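Local structure of epidermin leader peptide processing serine protease EpiP (Staphylococcus aureus subsp. aureus, 3QFH) at residues Ile264-Ala278 with Asp305-Gly317. The protein probably acts as a subtilisin-like serine endopeptidase that cleaves the leader peptide from the precursor of the lantibiotic epidermin. Numbering follows the deposited sequence.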
loop_
_atom_site.group_PDB
_atom_site.type_symbol
_atom_site.label_atom_id
_atom_site.label_comp_id
_atom_site.label_asym_id
_atom_site.label_seq_id
_atom_site.Cartn_x
_atom_site.Cartn_y
_atom_site.Cartn_z
ATOM N N ILE A 264 -7.177 5.357 -7.580
ATOM C CA ILE A 264 -5.805 5.501 -8.097
ATOM C C ILE A 264 -5.705 6.604 -9.194
ATOM O O ILE A 264 -4.808 7.445 -9.170
ATOM C CB ILE A 264 -5.290 4.123 -8.615
ATOM C CG1 ILE A 264 -5.102 3.182 -7.423
ATOM C CG2 ILE A 264 -3.965 4.256 -9.386
ATOM C CD1 ILE A 264 -4.856 1.740 -7.785
ATOM N N ASN A 265 -6.647 6.614 -10.118
ATOM C CA ASN A 265 -6.645 7.611 -11.195
ATOM C C ASN A 265 -7.018 8.983 -10.656
ATOM O O ASN A 265 -6.552 10.006 -11.163
ATOM C CB ASN A 265 -7.551 7.168 -12.340
ATOM C CG ASN A 265 -7.031 5.907 -13.047
ATOM O OD1 ASN A 265 -5.870 5.526 -12.891
ATOM N ND2 ASN A 265 -7.879 5.283 -13.843
ATOM N N TYR A 266 -7.852 9.000 -9.625
ATOM C CA TYR A 266 -8.211 10.236 -8.953
ATOM C C TYR A 266 -6.934 10.814 -8.313
ATOM O O TYR A 266 -6.639 12.005 -8.467
ATOM C CB TYR A 266 -9.293 9.988 -7.904
ATOM C CG TYR A 266 -9.753 11.227 -7.153
ATOM C CD1 TYR A 266 -10.842 11.966 -7.583
ATOM C CD2 TYR A 266 -9.087 11.652 -6.013
ATOM C CE1 TYR A 266 -11.262 13.097 -6.889
ATOM C CE2 TYR A 266 -9.492 12.760 -5.319
ATOM C CZ TYR A 266 -10.576 13.483 -5.756
ATOM O OH TYR A 266 -10.961 14.590 -5.049
ATOM N N ALA A 267 -6.173 9.964 -7.623
ATOM C CA ALA A 267 -4.920 10.400 -6.999
ATOM C C ALA A 267 -4.002 10.972 -8.050
ATOM O O ALA A 267 -3.398 12.007 -7.822
ATOM C CB ALA A 267 -4.226 9.259 -6.240
ATOM N N LYS A 268 -3.902 10.299 -9.202
ATOM C CA LYS A 268 -3.040 10.769 -10.294
ATOM C C LYS A 268 -3.471 12.162 -10.770
ATOM O O LYS A 268 -2.637 13.023 -10.981
ATOM C CB LYS A 268 -3.068 9.804 -11.467
ATOM C CG LYS A 268 -2.190 10.224 -12.659
ATOM C CD LYS A 268 -2.542 9.374 -13.878
ATOM C CE LYS A 268 -1.854 9.850 -15.159
ATOM N NZ LYS A 268 -0.379 9.731 -15.058
ATOM N N LYS A 269 -4.773 12.379 -10.907
ATOM C CA LYS A 269 -5.292 13.679 -11.327
ATOM C C LYS A 269 -4.920 14.762 -10.301
ATOM O O LYS A 269 -4.687 15.889 -10.657
ATOM C CB LYS A 269 -6.810 13.626 -11.506
ATOM C CG LYS A 269 -7.409 14.942 -12.015
ATOM C CD LYS A 269 -8.941 14.900 -12.110
ATOM C CE LYS A 269 -9.579 14.796 -10.726
ATOM N NZ LYS A 269 -11.055 15.000 -10.766
ATOM N N LYS A 270 -4.854 14.393 -9.034
ATOM C CA LYS A 270 -4.477 15.317 -7.975
ATOM C C LYS A 270 -2.959 15.454 -7.818
ATOM O O LYS A 270 -2.504 16.108 -6.883
ATOM C CB LYS A 270 -5.071 14.863 -6.631
ATOM C CG LYS A 270 -6.577 14.642 -6.636
ATOM C CD LYS A 270 -7.385 15.890 -6.910
ATOM C CE LYS A 270 -7.494 16.781 -5.699
ATOM N NZ LYS A 270 -8.518 17.829 -5.974
ATOM N N LYS A 271 -2.190 14.818 -8.701
ATOM C CA LYS A 271 -0.729 14.891 -8.691
ATOM C C LYS A 271 -0.111 14.092 -7.547
ATOM O O LYS A 271 0.875 14.542 -6.958
ATOM C CB LYS A 271 -0.218 16.344 -8.611
ATOM C CG LYS A 271 -0.819 17.311 -9.636
ATOM C CD LYS A 271 -0.484 16.922 -11.046
ATOM C CE LYS A 271 -1.013 17.964 -12.046
ATOM N NZ LYS A 271 -0.654 17.607 -13.434
ATOM N N SER A 272 -0.709 12.945 -7.210
ATOM C CA SER A 272 -0.147 12.053 -6.213
ATOM C C SER A 272 0.259 10.785 -6.940
ATOM O O SER A 272 -0.374 10.402 -7.935
ATOM C CB SER A 272 -1.130 11.687 -5.111
ATOM O OG SER A 272 -1.479 12.809 -4.332
ATOM N N ILE A 273 1.333 10.174 -6.465
ATOM C CA ILE A 273 1.836 8.918 -7.000
ATOM C C ILE A 273 1.391 7.828 -6.032
ATOM O O ILE A 273 1.519 7.995 -4.806
ATOM C CB ILE A 273 3.410 8.897 -7.006
ATOM C CG1 ILE A 273 3.986 10.139 -7.685
ATOM C CG2 ILE A 273 3.936 7.616 -7.646
ATOM C CD1 ILE A 273 5.507 10.261 -7.541
ATOM N N VAL A 274 0.910 6.708 -6.575
ATOM C CA VAL A 274 0.499 5.559 -5.788
ATOM C C VAL A 274 1.544 4.446 -5.948
ATOM O O VAL A 274 1.859 4.015 -7.074
ATOM C CB VAL A 274 -0.893 5.045 -6.232
ATOM C CG1 VAL A 274 -1.252 3.717 -5.506
ATOM C CG2 VAL A 274 -1.977 6.097 -5.985
ATOM N N VAL A 275 2.092 4.003 -4.821
ATOM C CA VAL A 275 3.085 2.935 -4.770
ATOM C C VAL A 275 2.443 1.728 -4.076
ATOM O O VAL A 275 1.979 1.824 -2.938
ATOM C CB VAL A 275 4.319 3.376 -3.977
ATOM C CG1 VAL A 275 5.424 2.278 -4.019
ATOM C CG2 VAL A 275 4.825 4.723 -4.519
ATOM N N ALA A 276 2.467 0.592 -4.742
ATOM C CA ALA A 276 1.801 -0.573 -4.256
ATOM C C ALA A 276 2.753 -1.753 -4.127
ATOM O O ALA A 276 3.644 -1.944 -4.947
ATOM C CB ALA A 276 0.668 -0.933 -5.228
ATOM N N ALA A 277 2.521 -2.555 -3.110
ATOM C CA ALA A 277 3.315 -3.751 -2.881
ATOM C C ALA A 277 2.874 -4.871 -3.797
ATOM O O ALA A 277 1.682 -5.094 -3.988
ATOM C CB ALA A 277 3.168 -4.222 -1.434
ATOM N N ALA A 278 3.846 -5.585 -4.342
ATOM C CA ALA A 278 3.555 -6.779 -5.088
ATOM C C ALA A 278 3.057 -7.770 -4.031
ATOM O O ALA A 278 3.268 -7.562 -2.835
ATOM C CB ALA A 278 4.795 -7.302 -5.766
ATOM N N ASP A 305 -4.306 -9.483 -9.058
ATOM C CA ASP A 305 -3.617 -9.040 -7.857
ATOM C C ASP A 305 -3.743 -7.514 -7.872
ATOM O O ASP A 305 -3.159 -6.871 -8.729
ATOM C CB ASP A 305 -2.152 -9.497 -7.920
ATOM C CG ASP A 305 -1.354 -9.151 -6.670
ATOM O OD1 ASP A 305 -1.948 -8.713 -5.668
ATOM O OD2 ASP A 305 -0.111 -9.331 -6.697
ATOM N N VAL A 306 -4.520 -6.942 -6.949
ATOM C CA VAL A 306 -4.755 -5.498 -6.942
ATOM C C VAL A 306 -4.430 -4.844 -5.591
ATOM O O VAL A 306 -4.560 -5.459 -4.541
ATOM C CB VAL A 306 -6.205 -5.161 -7.353
ATOM C CG1 VAL A 306 -6.578 -5.918 -8.618
ATOM C CG2 VAL A 306 -7.183 -5.464 -6.250
ATOM N N PRO A 307 -4.004 -3.577 -5.613
ATOM C CA PRO A 307 -3.830 -2.721 -6.776
ATOM C C PRO A 307 -2.496 -2.882 -7.527
ATOM O O PRO A 307 -2.243 -2.129 -8.464
ATOM C CB PRO A 307 -3.914 -1.317 -6.170
ATOM C CG PRO A 307 -3.321 -1.479 -4.808
ATOM C CD PRO A 307 -3.693 -2.867 -4.355
ATOM N N ALA A 308 -1.681 -3.864 -7.154
ATOM C CA ALA A 308 -0.357 -4.029 -7.773
ATOM C C ALA A 308 -0.369 -4.137 -9.293
ATOM O O ALA A 308 0.558 -3.658 -9.939
ATOM C CB ALA A 308 0.388 -5.240 -7.170
ATOM N N SER A 309 -1.388 -4.775 -9.860
ATOM C CA SER A 309 -1.452 -4.965 -11.311
ATOM C C SER A 309 -2.317 -3.916 -12.003
ATOM O O SER A 309 -2.570 -4.026 -13.178
ATOM C CB SER A 309 -2.018 -6.355 -11.638
ATOM O OG SER A 309 -3.358 -6.461 -11.161
ATOM N N MET A 310 -2.772 -2.907 -11.276
ATOM C CA MET A 310 -3.642 -1.891 -11.872
ATOM C C MET A 310 -2.878 -0.799 -12.612
ATOM O O MET A 310 -1.672 -0.688 -12.504
ATOM C CB MET A 310 -4.546 -1.274 -10.808
ATOM C CG MET A 310 -5.766 -2.141 -10.441
ATOM S SD MET A 310 -6.710 -1.364 -9.111
ATOM C CE MET A 310 -8.241 -2.313 -9.135
ATOM N N ASP A 311 -3.600 0.007 -13.376
ATOM C CA ASP A 311 -2.971 1.091 -14.105
ATOM C C ASP A 311 -2.580 2.216 -13.154
ATOM O O ASP A 311 -3.258 2.462 -12.142
ATOM C CB ASP A 311 -3.933 1.641 -15.164
ATOM C CG ASP A 311 -4.357 0.583 -16.177
ATOM O OD1 ASP A 311 -3.548 -0.335 -16.479
ATOM O OD2 ASP A 311 -5.499 0.679 -16.674
ATOM N N ASN A 312 -1.477 2.879 -13.493
ATOM C CA ASN A 312 -0.977 4.027 -12.764
ATOM C C ASN A 312 -0.498 3.781 -11.326
ATOM O O ASN A 312 -0.692 4.593 -10.440
ATOM C CB ASN A 312 -2.016 5.130 -12.815
ATOM C CG ASN A 312 -2.301 5.566 -14.234
ATOM O OD1 ASN A 312 -1.383 5.858 -14.973
ATOM N ND2 ASN A 312 -3.580 5.618 -14.611
ATOM N N VAL A 313 0.125 2.640 -11.109
ATOM C CA VAL A 313 0.700 2.325 -9.808
ATOM C C VAL A 313 2.157 1.951 -10.022
ATOM O O VAL A 313 2.518 1.385 -11.049
ATOM C CB VAL A 313 -0.010 1.142 -9.123
ATOM C CG1 VAL A 313 -1.514 1.409 -8.985
ATOM C CG2 VAL A 313 0.220 -0.125 -9.893
ATOM N N VAL A 314 2.991 2.292 -9.049
ATOM C CA VAL A 314 4.392 1.893 -9.050
ATOM C C VAL A 314 4.355 0.568 -8.229
ATOM O O VAL A 314 4.039 0.594 -7.036
ATOM C CB VAL A 314 5.281 2.922 -8.370
ATOM C CG1 VAL A 314 6.706 2.354 -8.176
ATOM C CG2 VAL A 314 5.300 4.206 -9.174
ATOM N N THR A 315 4.651 -0.567 -8.871
ATOM C CA THR A 315 4.588 -1.886 -8.233
ATOM C C THR A 315 5.963 -2.293 -7.763
ATOM O O THR A 315 6.894 -2.409 -8.572
ATOM C CB THR A 315 4.098 -2.946 -9.218
ATOM O OG1 THR A 315 2.886 -2.508 -9.805
ATOM C CG2 THR A 315 3.874 -4.316 -8.532
ATOM N N VAL A 316 6.075 -2.563 -6.464
ATOM C CA VAL A 316 7.368 -2.831 -5.856
ATOM C C VAL A 316 7.503 -4.286 -5.442
ATOM O O VAL A 316 6.700 -4.792 -4.662
ATOM C CB VAL A 316 7.562 -1.936 -4.615
ATOM C CG1 VAL A 316 8.919 -2.132 -3.989
ATOM C CG2 VAL A 316 7.320 -0.444 -4.993
ATOM N N GLY A 317 8.494 -4.964 -6.002
ATOM C CA GLY A 317 8.807 -6.326 -5.588
ATOM C C GLY A 317 9.870 -6.283 -4.471
ATOM O O GLY A 317 10.498 -5.256 -4.214
HETATM O O HOH W 1 -2.012 7.151 -9.284
HETATM O O HOH W 2 1.587 5.916 -9.508
#
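Strands 273-277 and 314-317 run side by side in the same direction, joined by four backbone hydrogen bonds: Val-314 N to Val-274 O, Ala-276 N to Val-314 O (2.8 Å), Val-316 N to Ala-276 O, and Ala-278 N to Val-316 O. On the face carrying Val-275, Ala-277, Val-314 and Val-316, packing is tightest where Val-275 CG1 presses on Val-316 CG2 at 3.5 Å, closer than usual for two carbons; helix 382-400 covers Val-275 and Ala-277. Across the sheet, Ala-276 CB touches Pro-307 CG (4.0 Å), the proline following a cis peptide bond at the start of a type I turn. Ala-308 rests its methyl on Ala-277 O, while Thr-315 OG1 donates to Ala-308 O at 2.6 Å, tying turn to strand. From helix 254-269, Ile-264 reaches into the same apolar layer: with chi2 extended (169°), CD1 lies 3.6 Å from Pro-307 CB and also meets Met-310 SD and, in one of that residue's two conformers, Val-313 CG1. Its CG2 packs against the carbonyl oxygens of Asp-311 and Asn-312.

Toward solvent the contact becomes polar and looser. Asn-312, in a left-handed backbone conformation, donates from ND2 to Asn-265 OD1 (2.9 Å). ND2 lies 46° out of the Asn-265 carbonyl plane, whereas OD1 stays close to the Asn-312 amide plane; the two amides are turned 73° apart. Lys-268 CD lies 3.8 Å from Asn-312 CG. One water donates to both Ile-264 O and Asn-312 O, linking helix to loop; another accepts from Val-274 N and donates to Asn-312 O. Helix 254-269 thus leads into strand 273-277, which lies between parallel strands 230-233 and 314-319, as in the Rossmann-like alpha/beta core of subtilases.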